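Local coordinates for SusD superfamily protein (Bacteroides thetaiotaomicron, PDB 3MCX) that is of unknown function but, as a SusD-family protein of the outer membrane, probably helps capture glycans at the cell surface, and binds zinc in the crystal, at residues Pro70-Asn75 with Trp437-Leu442; Ile431-Ser436 with Ser445-Ile450; Asn185-Leu190 with Ala203-Leu208. One frame throughout, in Å; residues are numbered along the deposited sequence.

Contact 1: residues Pro70-Asn75 with Trp437-Leu442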
loop_
_atom_site.group_PDB
_atom_site.type_symbol
_atom_site.label_atom_id
_atom_site.label_comp_id
_atom_site.label_asym_id
_atom_site.label_seq_id
_atom_site.Cartn_x
_atom_site.Cartn_y
_atom_site.Cartn_z
ATOM N N PRO A 70 -9.647 13.359 -7.423
ATOM C CA PRO A 70 -8.773 13.499 -8.588
ATOM C C PRO A 70 -8.027 12.227 -8.961
ATOM O O PRO A 70 -7.711 12.036 -10.142
ATOM C CB PRO A 70 -7.799 14.597 -8.144
ATOM C CG PRO A 70 -8.586 15.414 -7.106
ATOM C CD PRO A 70 -9.312 14.343 -6.366
ATOM N N TYR A 71 -7.698 11.382 -7.980
ATOM C CA TYR A 71 -7.156 10.054 -8.253
ATOM C C TYR A 71 -8.216 9.144 -8.896
ATOM O O TYR A 71 -8.003 8.531 -9.957
ATOM C CB TYR A 71 -6.675 9.405 -6.990
ATOM C CG TYR A 71 -5.473 10.025 -6.310
ATOM C CD1 TYR A 71 -4.418 10.576 -7.000
ATOM C CD2 TYR A 71 -5.352 9.942 -4.945
ATOM C CE1 TYR A 71 -3.284 11.068 -6.326
ATOM C CE2 TYR A 71 -4.218 10.433 -4.255
ATOM C CZ TYR A 71 -3.198 10.973 -4.945
ATOM O OH TYR A 71 -2.129 11.453 -4.246
ATOM N N TYR A 72 -9.340 9.036 -8.225
ATOM C CA TYR A 72 -10.445 8.166 -8.660
ATOM C C TYR A 72 -10.899 8.469 -10.074
ATOM O O TYR A 72 -11.223 7.547 -10.835
ATOM C CB TYR A 72 -11.578 8.352 -7.660
ATOM C CG TYR A 72 -12.922 7.751 -8.018
ATOM C CD1 TYR A 72 -13.116 6.374 -8.066
ATOM C CD2 TYR A 72 -13.993 8.561 -8.278
ATOM C CE1 TYR A 72 -14.363 5.855 -8.371
ATOM C CE2 TYR A 72 -15.246 8.050 -8.554
ATOM C CZ TYR A 72 -15.424 6.703 -8.602
ATOM O OH TYR A 72 -16.683 6.198 -8.873
ATOM N N GLU A 73 -10.966 9.753 -10.429
ATOM C CA GLU A 73 -11.419 10.226 -11.736
ATOM C C GLU A 73 -10.302 10.271 -12.793
ATOM O O GLU A 73 -10.561 10.640 -13.933
ATOM C CB GLU A 73 -12.021 11.629 -11.590
ATOM C CG GLU A 73 -13.269 11.618 -10.712
ATOM C CD GLU A 73 -13.724 12.992 -10.263
ATOM O OE1 GLU A 73 -13.125 14.022 -10.628
ATOM O OE2 GLU A 73 -14.738 13.024 -9.498
ATOM N N TYR A 74 -9.064 9.948 -12.403
ATOM C CA TYR A 74 -7.935 9.966 -13.362
ATOM C C TYR A 74 -7.798 11.296 -14.062
ATOM O O TYR A 74 -7.476 11.395 -15.245
ATOM C CB TYR A 74 -8.062 8.791 -14.351
ATOM C CG TYR A 74 -7.673 7.446 -13.750
ATOM C CD1 TYR A 74 -8.528 6.746 -12.912
ATOM C CD2 TYR A 74 -6.474 6.857 -14.094
ATOM C CE1 TYR A 74 -8.157 5.532 -12.372
ATOM C CE2 TYR A 74 -6.112 5.652 -13.581
ATOM C CZ TYR A 74 -6.957 4.969 -12.722
ATOM O OH TYR A 74 -6.580 3.749 -12.190
ATOM N N ASN A 75 -7.998 12.378 -13.315
ATOM C CA ASN A 75 -7.884 13.713 -13.878
ATOM C C ASN A 75 -6.940 14.655 -13.096
ATOM O O ASN A 75 -6.824 15.830 -13.432
ATOM C CB ASN A 75 -9.259 14.351 -14.088
ATOM C CG ASN A 75 -10.032 14.524 -12.815
ATOM O OD1 ASN A 75 -9.447 14.522 -11.739
ATOM N ND2 ASN A 75 -11.352 14.632 -12.925
ATOM N N TRP A 437 -23.456 2.942 -8.454
ATOM C CA TRP A 437 -23.229 4.204 -7.763
ATOM C C TRP A 437 -21.865 4.819 -7.950
ATOM O O TRP A 437 -21.529 5.776 -7.269
ATOM C CB TRP A 437 -23.646 4.156 -6.292
ATOM C CG TRP A 437 -23.020 3.077 -5.411
ATOM C CD1 TRP A 437 -21.865 3.150 -4.724
ATOM C CD2 TRP A 437 -23.597 1.797 -5.088
ATOM N NE1 TRP A 437 -21.656 2.002 -4.004
ATOM C CE2 TRP A 437 -22.695 1.145 -4.227
ATOM C CE3 TRP A 437 -24.790 1.147 -5.440
ATOM C CZ2 TRP A 437 -22.957 -0.112 -3.687
ATOM C CZ3 TRP A 437 -25.045 -0.116 -4.919
ATOM C CH2 TRP A 437 -24.132 -0.730 -4.055
ATOM N N HIS A 438 -21.077 4.336 -8.908
ATOM C CA HIS A 438 -19.923 5.096 -9.303
ATOM C C HIS A 438 -20.356 6.485 -9.711
ATOM O O HIS A 438 -21.464 6.719 -10.244
ATOM C CB HIS A 438 -19.174 4.388 -10.421
ATOM C CG HIS A 438 -18.279 3.298 -9.920
ATOM N ND1 HIS A 438 -17.087 3.546 -9.262
ATOM C CD2 HIS A 438 -18.408 1.947 -9.974
ATOM C CE1 HIS A 438 -16.527 2.395 -8.918
ATOM N NE2 HIS A 438 -17.303 1.406 -9.363
ATOM N N LEU A 439 -19.444 7.428 -9.499
ATOM C CA LEU A 439 -19.807 8.812 -9.728
ATOM C C LEU A 439 -19.954 9.133 -11.207
ATOM O O LEU A 439 -19.220 8.595 -12.041
ATOM C CB LEU A 439 -18.790 9.759 -9.123
ATOM C CG LEU A 439 -18.597 9.586 -7.642
ATOM C CD1 LEU A 439 -17.694 10.737 -7.063
ATOM C CD2 LEU A 439 -19.901 9.453 -6.871
ATOM N N GLU A 440 -20.830 10.076 -11.524
ATOM C CA GLU A 440 -21.036 10.489 -12.903
ATOM C C GLU A 440 -19.803 11.168 -13.490
ATOM O O GLU A 440 -19.628 11.230 -14.699
ATOM C CB GLU A 440 -22.265 11.391 -13.049
ATOM C CG GLU A 440 -23.607 10.682 -12.780
ATOM C CD GLU A 440 -23.835 9.454 -13.647
ATOM O OE1 GLU A 440 -23.607 9.565 -14.869
ATOM O OE2 GLU A 440 -24.256 8.398 -13.091
ATOM N N THR A 441 -18.947 11.713 -12.647
ATOM C CA THR A 441 -17.715 12.317 -13.140
ATOM C C THR A 441 -16.819 11.348 -13.919
ATOM O O THR A 441 -15.997 11.799 -14.728
ATOM C CB THR A 441 -16.880 12.893 -11.973
ATOM O OG1 THR A 441 -16.761 11.907 -10.939
ATOM C CG2 THR A 441 -17.517 14.185 -11.432
ATOM N N LEU A 442 -16.945 10.034 -13.707
ATOM C CA LEU A 442 -16.133 9.078 -14.496
ATOM C C LEU A 442 -16.484 9.141 -15.987
ATOM O O LEU A 442 -15.643 8.831 -16.832
ATOM C CB LEU A 442 -16.330 7.647 -14.027
ATOM C CG LEU A 442 -15.992 7.323 -12.576
ATOM C CD1 LEU A 442 -15.987 5.819 -12.318
ATOM C CD2 LEU A 442 -14.595 7.934 -12.177
#
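Tyr72 reaches from the end of helix 69-72 into the loop before helix 441-444. Its CG is anti to the backbone N (chi1 170°), which carries the ring out toward the 437-442 segment. Tyr72 OH and His438 ND1 are hydrogen-bonded at 2.7 Å. The two rings meet rim to rim, with planes only 16° apart. The same OH accepts a nearly straight bond from the backbone Leu439 N at 3.1 Å (164°). Two bonds thus grip the phenol oxygen. With ND1 on Tyr72 and NE2 on Asp296, both imidazole nitrogens are held, which probably fixes the ring's rotation. Leu442 crosses Tyr72 at about a right angle. Its CD2 sits over one face of the Tyr72 ring, 4.0 Å from the centroid, a CH-pi contact shifted toward the rim. Leu439 CG packs against Tyr72 CE2 at 3.8 Å.

Glu73, like Leu442, has CG anti to the carbonyl carbon. Its chain is extended beyond CG, so the carboxylate reaches Thr441. Thr441 OG1, in the crowded position between backbone N and carbonyl carbon, donates to Glu73 OE2 at 2.7 Å from above the carboxylate plane. Thr61 OG1 also bonds Glu73 OE2, while Asn75 ND2 donates to the anti lone pair of Glu73 OE1. This is a buried tertiary contact of the SusD fold, joining the end of helix 69-72, closed by a Schellman motif at Tyr74, to the loop and start of helix 441-444.

Contact 2: residues Ile431-Ser436 with Ser445-Ile450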
loop_
_atom_site.group_PDB
_atom_site.type_symbol
_atom_site.label_atom_id
_atom_site.label_comp_id
_atom_site.label_asym_id
_atom_site.label_seq_id
_atom_site.Cartn_x
_atom_site.Cartn_y
_atom_site.Cartn_z
ATOM N N ILE A 431 -9.264 -2.009 -15.823
ATOM C CA ILE A 431 -10.032 -1.682 -14.607
ATOM C C ILE A 431 -11.342 -1.093 -15.074
ATOM O O ILE A 431 -11.332 -0.089 -15.786
ATOM C CB ILE A 431 -9.273 -0.659 -13.798
ATOM C CG1 ILE A 431 -8.001 -1.277 -13.221
ATOM C CG2 ILE A 431 -10.185 -0.130 -12.673
ATOM C CD1 ILE A 431 -6.983 -0.220 -12.834
ATOM N N GLU A 432 -12.476 -1.724 -14.739
ATOM C CA GLU A 432 -13.792 -1.226 -15.159
ATOM C C GLU A 432 -14.618 -0.916 -13.913
ATOM O O GLU A 432 -14.801 -1.768 -13.042
ATOM C CB GLU A 432 -14.549 -2.230 -16.047
ATOM C CG GLU A 432 -13.955 -2.422 -17.453
ATOM C CD GLU A 432 -14.794 -3.354 -18.325
ATOM O OE1 GLU A 432 -14.855 -4.577 -18.042
ATOM O OE2 GLU A 432 -15.442 -2.844 -19.252
ATOM N N ARG A 433 -15.103 0.312 -13.840
ATOM C CA ARG A 433 -15.992 0.755 -12.771
ATOM C C ARG A 433 -17.428 0.576 -13.272
ATOM O O ARG A 433 -17.957 1.447 -13.960
ATOM C CB ARG A 433 -15.691 2.221 -12.459
ATOM C CG ARG A 433 -14.427 2.489 -11.716
ATOM C CD ARG A 433 -13.116 2.524 -12.570
ATOM N NE ARG A 433 -12.084 2.980 -11.672
ATOM C CZ ARG A 433 -11.825 4.249 -11.371
ATOM N NH1 ARG A 433 -12.267 5.248 -12.119
ATOM N NH2 ARG A 433 -11.047 4.493 -10.355
ATOM N N LYS A 434 -18.046 -0.562 -12.940
ATOM C CA LYS A 434 -19.337 -0.943 -13.499
ATOM C C LYS A 434 -20.523 -0.727 -12.557
ATOM O O LYS A 434 -21.660 -0.615 -13.005
ATOM C CB LYS A 434 -19.350 -2.414 -13.940
ATOM C CG LYS A 434 -18.447 -2.696 -15.149
ATOM C CD LYS A 434 -18.874 -3.987 -15.814
ATOM C CE LYS A 434 -17.700 -4.775 -16.340
ATOM N NZ LYS A 434 -18.087 -6.237 -16.613
ATOM N N GLY A 435 -20.215 -0.627 -11.272
ATOM C CA GLY A 435 -21.227 -0.507 -10.246
ATOM C C GLY A 435 -22.105 0.712 -10.395
ATOM O O GLY A 435 -21.653 1.772 -10.833
ATOM N N SER A 436 -23.366 0.584 -9.998
ATOM C CA SER A 436 -24.382 1.589 -10.291
ATOM C C SER A 436 -24.251 2.904 -9.522
ATOM O O SER A 436 -24.925 3.878 -9.908
ATOM C CB SER A 436 -25.797 1.021 -10.104
ATOM O OG SER A 436 -26.057 0.785 -8.748
ATOM N N SER A 445 -14.732 12.381 -17.299
ATOM C CA SER A 445 -13.272 12.214 -17.206
ATOM C C SER A 445 -12.753 10.975 -17.944
ATOM O O SER A 445 -11.572 10.653 -17.878
ATOM C CB SER A 445 -12.827 12.169 -15.741
ATOM O OG SER A 445 -13.114 13.384 -15.066
ATOM N N ASN A 446 -13.639 10.257 -18.621
ATOM C CA ASN A 446 -13.229 9.044 -19.363
ATOM C C ASN A 446 -12.497 8.055 -18.475
ATOM O O ASN A 446 -11.424 7.543 -18.798
ATOM C CB ASN A 446 -12.419 9.396 -20.625
ATOM C CG ASN A 446 -12.049 8.157 -21.446
ATOM O OD1 ASN A 446 -12.817 7.180 -21.520
ATOM N ND2 ASN A 446 -10.844 8.178 -22.047
ATOM N N ALA A 447 -13.079 7.767 -17.323
ATOM C CA ALA A 447 -12.453 6.890 -16.367
ATOM C C ALA A 447 -13.391 5.786 -15.904
ATOM O O ALA A 447 -13.235 5.235 -14.810
ATOM C CB ALA A 447 -11.884 7.706 -15.143
ATOM N N GLN A 448 -14.324 5.400 -16.758
ATOM C CA GLN A 448 -15.117 4.198 -16.491
ATOM C C GLN A 448 -14.285 2.922 -16.764
ATOM O O GLN A 448 -14.509 1.878 -16.160
ATOM C CB GLN A 448 -16.385 4.189 -17.326
ATOM C CG GLN A 448 -17.365 5.287 -16.925
ATOM C CD GLN A 448 -18.657 5.160 -17.681
ATOM O OE1 GLN A 448 -18.736 5.525 -18.858
ATOM N NE2 GLN A 448 -19.669 4.613 -17.034
ATOM N N LYS A 449 -13.364 3.020 -17.715
ATOM C CA LYS A 449 -12.450 1.915 -18.065
ATOM C C LYS A 449 -11.056 2.488 -18.154
ATOM O O LYS A 449 -10.847 3.490 -18.854
ATOM C CB LYS A 449 -12.819 1.242 -19.398
ATOM C CG LYS A 449 -11.841 0.050 -19.735
ATOM C CD LYS A 449 -12.019 -0.579 -21.082
ATOM C CE LYS A 449 -11.478 0.313 -22.211
ATOM N NZ LYS A 449 -11.116 -0.366 -23.477
ATOM N N ILE A 450 -10.120 1.839 -17.490
ATOM C CA ILE A 450 -8.685 2.232 -17.570
ATOM C C ILE A 450 -7.885 0.991 -17.956
ATOM O O ILE A 450 -7.788 0.063 -17.172
ATOM C CB ILE A 450 -8.148 2.843 -16.276
ATOM C CG1 ILE A 450 -9.067 3.975 -15.788
ATOM C CG2 ILE A 450 -6.735 3.388 -16.449
ATOM C CD1 ILE A 450 -10.056 3.469 -14.743
HETATM O O HOH W 1 -16.313 0.270 -18.587
HETATM O O HOH W 2 -19.273 3.877 -14.130
#
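The guanidinium of Arg433 has Ile450 CD1 over one face, 3.7 Å from Arg433 NE. At its edge lies the backbone oxygen of Ala447. Arg433 NH1 donates to Ala447 O at 2.9 Å, close to the guanidinium plane and in the carbonyl plane. The chain bends at chi2 (81°), which turns the guanidinium toward Ala447 and Ile450. NH1 also bonds Tyr72 O and NE bonds Ala53 O, so backbone carbonyls hold the buried charge and probably fix its rotation.

The backbones form a short antiparallel ladder. Ile431 and Ile450 are a hydrogen-bonded pair: Ile431 N donates to Ile450 O at 2.9 Å, and Ile450 N returns a bond to Ile431 O at 2.8 Å. The first bond is nearly straight at the hydrogen (176°), but its donor stands above the carbonyl plane. Just beyond the strands, Arg433 N adds a further backbone bond to Gln448 O at 2.9 Å. Between these bonds Glu432 and Lys449 form a non-hydrogen-bonded pair. Their side chains run side by side in the same direction, with Glu432 CG 4.0 Å from Lys449 CG, yet their charged ends do not meet. Lys449 NZ pairs with Glu451 instead. A water bridges Arg433 O and Gln448 NE2.

On the other face, Ile431 CG2 and Ile450 CD1 lie 4.2 Å apart. Tyr74 touches both isoleucines, and helix 420-426 packs on Ile431 through Phe421 and Tyr424. Helix 441-444 lies between the two strands in the chain, and its Leu442 touches Arg433, Ala447 and Gln448.

Contact 3: residues Asn185-Leu190 with Ala203-Leu208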
loop_
_atom_site.group_PDB
_atom_site.type_symbol
_atom_site.label_atom_id
_atom_site.label_comp_id
_atom_site.label_asym_id
_atom_site.label_seq_id
_atom_site.Cartn_x
_atom_site.Cartn_y
_atom_site.Cartn_z
ATOM N N ASN A 185 20.174 -5.776 0.718
ATOM C CA ASN A 185 21.394 -5.438 1.461
ATOM C C ASN A 185 21.095 -5.205 2.948
ATOM O O ASN A 185 21.985 -5.403 3.783
ATOM C CB ASN A 185 22.101 -4.225 0.858
ATOM C CG ASN A 185 22.762 -4.528 -0.480
ATOM O OD1 ASN A 185 23.213 -5.642 -0.701
ATOM N ND2 ASN A 185 22.872 -3.517 -1.351
ATOM N N ALA A 186 19.864 -4.822 3.257
ATOM C CA ALA A 186 19.414 -4.638 4.638
ATOM C C ALA A 186 19.251 -5.939 5.416
ATOM O O ALA A 186 19.433 -5.963 6.620
ATOM C CB ALA A 186 18.078 -3.893 4.651
ATOM N N LEU A 187 18.917 -7.038 4.751
ATOM C CA LEU A 187 18.361 -8.202 5.466
ATOM C C LEU A 187 19.212 -8.735 6.622
ATOM O O LEU A 187 18.685 -9.011 7.709
ATOM C CB LEU A 187 18.068 -9.357 4.486
ATOM C CG LEU A 187 17.032 -9.139 3.403
ATOM C CD1 LEU A 187 17.048 -10.353 2.496
ATOM C CD2 LEU A 187 15.642 -8.913 4.015
ATOM N N SER A 188 20.503 -8.877 6.401
ATOM C CA SER A 188 21.348 -9.512 7.421
ATOM C C SER A 188 21.504 -8.677 8.706
ATOM O O SER A 188 21.844 -9.210 9.763
ATOM C CB SER A 188 22.706 -9.901 6.841
ATOM O OG SER A 188 23.431 -8.756 6.457
ATOM N N GLY A 189 21.260 -7.377 8.618
ATOM C CA GLY A 189 21.315 -6.505 9.781
ATOM C C GLY A 189 20.026 -6.330 10.552
ATOM O O GLY A 189 20.062 -5.778 11.644
ATOM N N LEU A 190 18.897 -6.777 10.002
ATOM C CA LEU A 190 17.573 -6.581 10.630
ATOM C C LEU A 190 17.338 -7.600 11.747
ATOM O O LEU A 190 17.909 -8.703 11.748
ATOM C CB LEU A 190 16.482 -6.736 9.584
ATOM C CG LEU A 190 16.490 -5.732 8.423
ATOM C CD1 LEU A 190 15.502 -6.134 7.338
ATOM C CD2 LEU A 190 16.132 -4.364 8.923
ATOM N N ALA A 203 9.355 -8.582 7.772
ATOM C CA ALA A 203 8.726 -7.480 7.061
ATOM C C ALA A 203 9.452 -7.198 5.740
ATOM O O ALA A 203 8.834 -6.946 4.707
ATOM C CB ALA A 203 8.739 -6.209 7.920
ATOM N N ALA A 204 10.774 -7.159 5.801
ATOM C CA ALA A 204 11.559 -6.869 4.611
ATOM C C ALA A 204 11.414 -7.939 3.512
ATOM O O ALA A 204 11.274 -7.608 2.336
ATOM C CB ALA A 204 13.060 -6.635 4.967
ATOM N N GLN A 205 11.411 -9.208 3.884
ATOM C CA GLN A 205 11.176 -10.257 2.895
ATOM C C GLN A 205 9.747 -10.176 2.364
ATOM O O GLN A 205 9.543 -10.386 1.172
ATOM C CB GLN A 205 11.462 -11.648 3.484
ATOM C CG GLN A 205 12.923 -12.031 3.528
ATOM C CD GLN A 205 13.449 -12.404 2.135
ATOM O OE1 GLN A 205 13.550 -11.557 1.256
ATOM N NE2 GLN A 205 13.746 -13.673 1.935
ATOM N N ALA A 206 8.777 -9.864 3.222
ATOM C CA ALA A 206 7.387 -9.682 2.793
ATOM C C ALA A 206 7.307 -8.553 1.769
ATOM O O ALA A 206 6.705 -8.703 0.701
ATOM C CB ALA A 206 6.477 -9.374 4.006
ATOM N N LEU A 207 7.948 -7.428 2.067
ATOM C CA LEU A 207 7.937 -6.309 1.122
ATOM C C LEU A 207 8.655 -6.672 -0.182
ATOM O O LEU A 207 8.188 -6.314 -1.283
ATOM C CB LEU A 207 8.590 -5.065 1.728
ATOM C CG LEU A 207 7.796 -4.427 2.867
ATOM C CD1 LEU A 207 8.710 -3.411 3.606
ATOM C CD2 LEU A 207 6.453 -3.812 2.342
ATOM N N LEU A 208 9.762 -7.405 -0.089
ATOM C CA LEU A 208 10.417 -7.884 -1.298
ATOM C C LEU A 208 9.491 -8.774 -2.133
ATOM O O LEU A 208 9.530 -8.714 -3.360
ATOM C CB LEU A 208 11.728 -8.606 -0.968
ATOM C CG LEU A 208 12.954 -7.687 -0.826
ATOM C CD1 LEU A 208 14.100 -8.452 -0.082
ATOM C CD2 LEU A 208 13.416 -7.203 -2.207
#
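Leu187 and Leu190, on the 185-190 segment that continues helix 172-186, straddle a small residue on helix 201-214. The methyl of Ala204 fits in the cleft between the two leucine tips. Leu187 CD2 comes to 3.6 Å from Ala204 CB. Leu190 CD1 presses on the same methyl at 3.4 Å from Ala204 CB, tighter than usual van der Waals contact. Both leucines have CG anti to the carbonyl carbon, and both point toward the partner helix.

The CD1 branch of Leu187 reaches farther along, to Gln205 and Leu208. It meets Gln205 OE1 at 3.9 Å, where the two side chains cross at about a right angle. The tip of Leu208 lies a little farther off, with its CD1 4.4 Å from Leu187 CD1. Gln205 is bent at chi2, so its amide end turns toward Leu187, while NE2 is hydrogen-bonded to Asp227.

An alanine in place of Leu187 removes both methyl branches that meet Ala204, Gln205 and Leu208, and would probably loosen the packing of this segment on helix 201-214. Leu190 also rests on Ser123 and Glu124 of helix 115-140. The chemistry linking the two segments is mostly apolar, with the Gln205 amide at its margin, so close fit of methyl groups rather than directed bonding holds them together.

In the fold
Contacts 1 and 2 form one continuous patch, their centres 8 Å apart. Along the chain their segments alternate, so the region around helix 441-444 is tied both to strand 431-432 and to the distant helix 69-72. A probable hydrogen bond from Ala447 N to Leu442 O, 2.8 Å long, joins them. Contact 3 lies on the opposite side of the chain's centre, about 37 Å from each of the others between centres. It is nested inside the long loop closed by contact 1. Contacts 1 and 2 lie away from the annotated zinc sites. In contact 3, the Leu208 side chain is about 11 Å from that of Glu177, a zinc ligand seen in a structure of this protein, though no zinc is bound there in this chain.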